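PDB 4YXT: polyketide biosynthesis 3-hydroxy-3-methylglutaryl-ACP synthase PksG from Bacillus subtilis, which catalyses the aldol condensation of an acetyl group carried by the acyl carrier protein AcpK with a beta-ketothioester intermediate during synthesis of the antibiotic bacillaene. Local coordinates for residues 218-223 / 258-263. The protein carries 1 engineered substitution. Numbering follows the deposited sequence.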
ATOM      1  N   MET A 218      -1.589  25.018   5.063  1.00 31.03           N
ATOM      2  CA  MET A 218      -0.512  25.191   6.037  1.00 29.64           C
ATOM      3  C   MET A 218       0.354  23.958   6.071  1.00 27.66           C
ATOM      4  O   MET A 218       1.582  24.084   6.129  1.00 24.11           O
ATOM      5  CB  MET A 218      -1.012  25.377   7.478  1.00 35.64           C
ATOM      6  CG  MET A 218      -1.268  26.756   8.025  1.00 45.46           C
ATOM      7  SD  MET A 218      -1.939  26.510   9.716  1.00 63.28           S
ATOM      8  CE  MET A 218      -3.686  26.888   9.542  1.00 58.01           C
ATOM      9  N   SER A 219      -0.258  22.763   6.141  1.00 27.90           N
ATOM     10  CA  SER A 219       0.569  21.540   6.231  1.00 26.01           C
ATOM     11  C   SER A 219       1.394  21.286   4.943  1.00 21.39           C
ATOM     12  O   SER A 219       2.615  21.048   4.985  1.00 20.53           O
ATOM     13  CB  SER A 219      -0.246  20.339   6.660  1.00 28.42           C
ATOM     14  OG  SER A 219      -1.365  20.158   5.836  1.00 37.77           O
ATOM     15  N   TYR A 220       0.779  21.431   3.790  1.00 20.66           N
ATOM     16  CA  TYR A 220       1.543  21.439   2.538  1.00 21.48           C
ATOM     17  C   TYR A 220       2.735  22.351   2.584  1.00 21.87           C
ATOM     18  O   TYR A 220       3.818  21.955   2.202  1.00 20.81           O
ATOM     19  CB  TYR A 220       0.635  21.847   1.381  1.00 24.05           C
ATOM     20  CG  TYR A 220       1.224  21.825  -0.008  1.00 22.63           C
ATOM     21  CD1 TYR A 220       2.172  22.769  -0.421  1.00 24.33           C
ATOM     22  CD2 TYR A 220       0.823  20.849  -0.925  1.00 22.78           C
ATOM     23  CE1 TYR A 220       2.674  22.767  -1.739  1.00 24.89           C
ATOM     24  CE2 TYR A 220       1.320  20.834  -2.226  1.00 23.05           C
ATOM     25  CZ  TYR A 220       2.239  21.777  -2.630  1.00 23.36           C
ATOM     26  OH  TYR A 220       2.736  21.735  -3.898  1.00 24.28           O
ATOM     27  N   LEU A 221       2.547  23.594   3.028  1.00 22.85           N
ATOM     28  CA  LEU A 221       3.662  24.560   3.037  1.00 23.90           C
ATOM     29  C   LEU A 221       4.691  24.241   4.109  1.00 24.46           C
ATOM     30  O   LEU A 221       5.919  24.268   3.861  1.00 21.14           O
ATOM     31  CB  LEU A 221       3.153  25.983   3.236  1.00 25.39           C
ATOM     32  CG  LEU A 221       2.345  26.561   2.094  1.00 27.14           C
ATOM     33  CD1 LEU A 221       1.613  27.833   2.559  1.00 29.77           C
ATOM     34  CD2 LEU A 221       3.222  26.812   0.868  1.00 25.54           C
ATOM     35  N   ASP A 222       4.221  23.892   5.298  1.00 24.55           N
ATOM     36  CA  ASP A 222       5.178  23.394   6.297  1.00 26.48           C
ATOM     37  C   ASP A 222       6.025  22.191   5.795  1.00 25.30           C
ATOM     38  O   ASP A 222       7.266  22.182   6.000  1.00 24.78           O
ATOM     39  CB  ASP A 222       4.469  23.087   7.593  1.00 29.59           C
ATOM     40  CG  ASP A 222       3.850  24.350   8.244  1.00 35.21           C
ATOM     41  OD1 ASP A 222       4.256  25.496   7.897  1.00 34.31           O
ATOM     42  OD2 ASP A 222       2.942  24.180   9.110  1.00 43.42           O
ATOM     43  N   CYS A 223       5.398  21.227   5.095  1.00 22.87           N
ATOM     44  CA  CYS A 223       6.133  20.087   4.579  1.00 24.87           C
ATOM     45  C   CYS A 223       7.046  20.476   3.419  1.00 26.29           C
ATOM     46  O   CYS A 223       8.148  19.937   3.299  1.00 21.93           O
ATOM     47  CB  CYS A 223       5.261  18.914   4.160  1.00 25.07           C
ATOM     48  SG  CYS A 223       4.218  18.069   5.416  1.00 25.97           S
ATOM     49  N   LYS A 258       2.038  27.986  -7.340  1.00 26.65           N
ATOM     50  CA  LYS A 258       2.623  29.331  -7.447  1.00 30.20           C
ATOM     51  C   LYS A 258       2.811  29.979  -6.085  1.00 28.26           C
ATOM     52  O   LYS A 258       3.820  30.589  -5.834  1.00 29.73           O
ATOM     53  CB  LYS A 258       1.789  30.238  -8.329  1.00 30.06           C
ATOM     54  CG  LYS A 258       2.504  31.529  -8.681  1.00 30.83           C
ATOM     55  CD  LYS A 258       1.713  32.277  -9.733  1.00 36.93           C
ATOM     56  CE  LYS A 258       2.182  33.715  -9.889  1.00 42.43           C
ATOM     57  NZ  LYS A 258       2.127  34.120 -11.331  1.00 44.77           N
ATOM     58  N   GLY A 259       1.826  29.840  -5.214  1.00 33.26           N
ATOM     59  CA  GLY A 259       1.959  30.301  -3.829  1.00 32.81           C
ATOM     60  C   GLY A 259       3.144  29.690  -3.103  1.00 31.52           C
ATOM     61  O   GLY A 259       3.911  30.414  -2.468  1.00 30.01           O
ATOM     62  N   ALA A 260       3.305  28.362  -3.184  1.00 31.34           N
ATOM     63  CA  ALA A 260       4.374  27.674  -2.457  1.00 27.44           C
ATOM     64  C   ALA A 260       5.727  27.945  -3.023  1.00 26.04           C
ATOM     65  O   ALA A 260       6.686  28.046  -2.271  1.00 23.53           O
ATOM     66  CB  ALA A 260       4.149  26.179  -2.444  1.00 32.69           C
ATOM     67  N   HIS A 261       5.848  28.058  -4.343  1.00 26.74           N
ATOM     68  CA  HIS A 261       7.151  28.466  -4.910  1.00 25.88           C
ATOM     69  C   HIS A 261       7.581  29.847  -4.366  1.00 25.64           C
ATOM     70  O   HIS A 261       8.725  30.032  -4.017  1.00 27.21           O
ATOM     71  CB  HIS A 261       7.129  28.459  -6.464  1.00 24.51           C
ATOM     72  CG  HIS A 261       8.332  29.100  -7.092  1.00 22.74           C
ATOM     73  ND1 HIS A 261       8.347  30.421  -7.496  1.00 22.61           N
ATOM     74  CD2 HIS A 261       9.566  28.613  -7.361  1.00 24.67           C
ATOM     75  CE1 HIS A 261       9.523  30.711  -8.012  1.00 23.47           C
ATOM     76  NE2 HIS A 261      10.290  29.637  -7.942  1.00 23.04           N
ATOM     77  N   ARG A 262       6.647  30.789  -4.275  1.00 28.98           N
ATOM     78  CA  ARG A 262       6.944  32.143  -3.734  1.00 30.96           C
ATOM     79  C   ARG A 262       7.419  32.091  -2.279  1.00 29.74           C
ATOM     80  O   ARG A 262       8.358  32.753  -1.916  1.00 28.26           O
ATOM     81  CB  ARG A 262       5.690  33.015  -3.826  1.00 32.56           C
ATOM     82  CG  ARG A 262       5.827  34.417  -3.255  1.00 36.90           C
ATOM     83  CD  ARG A 262       4.820  35.344  -3.919  1.00 40.28           C
ATOM     84  NE  ARG A 262       3.480  34.736  -4.037  1.00 46.13           N
ATOM     85  CZ  ARG A 262       2.806  34.486  -5.175  1.00 49.77           C
ATOM     86  NH1 ARG A 262       3.306  34.789  -6.379  1.00 51.99           N
ATOM     87  NH2 ARG A 262       1.595  33.926  -5.111  1.00 50.35           N
ATOM     88  N   THR A 263       6.738  31.287  -1.461  1.00 30.50           N
ATOM     89  CA  THR A 263       7.067  31.077  -0.084  1.00 28.17           C
ATOM     90  C   THR A 263       8.458  30.514  -0.002  1.00 32.04           C
ATOM     91  O   THR A 263       9.308  31.084   0.663  1.00 30.02           O
ATOM     92  CB  THR A 263       6.063  30.117   0.546  1.00 30.39           C
ATOM     93  OG1 THR A 263       4.730  30.637   0.369  1.00 29.79           O
ATOM     94  CG2 THR A 263       6.328  29.940   2.020  1.00 31.07           C
TER
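L221 and A260 form the centre of the apolar contact: the methyl CD2 of L221 lies 3.5 Å from A260 CB, tighter than usual for two carbons, and 3.6 Å from A260 CA. The leucine branch therefore rests on both the methyl and the backbone of the alanine. Its CG is anti to the carbonyl carbon, and the CD2 branch reaches across to the second helix. A260 CB also meets Y220, whose CE1 approaches to 3.8 Å; the methyl sits at the edge of the ring, near its plane, rather than over a face. The tyrosine begins from a CB that does not point at helix 254-267, but with CG anti to the backbone N (chi1 -176°) the CE1 edge of the ring comes close to A260.

The side-chain bond between T263 and G259 stays within helix 254-267. T263 OG1 donates to G259 O at 3.0 Å, from above the carbonyl plane at a C=O...O angle of 135°. The same oxygen accepts T263 N at 3.1 Å, so one carbonyl takes two bonds from one residue. OG1 also lies 4.1 Å from L221 CD2, a van der Waals distance. A separate bond, from Y220 OH to H250 O, links the helix pair to the residue that follows strand 246-249, and F324 meets the tyrosine ring edge-to-face.

The helix segments approach to 10.5 Å between axes and cross at -41°, with L221 and A260 as the nearest CA pair; only 140 Å² is buried. This small, apolar helix-helix contact joins helices 213-234 and 254-267 of the thiolase-like fold, beside the active site: the nearest side-chain atoms of Y220 and H250, probably the proton donor/acceptor as in related HMG-CoA synthases, are about 4 Å apart.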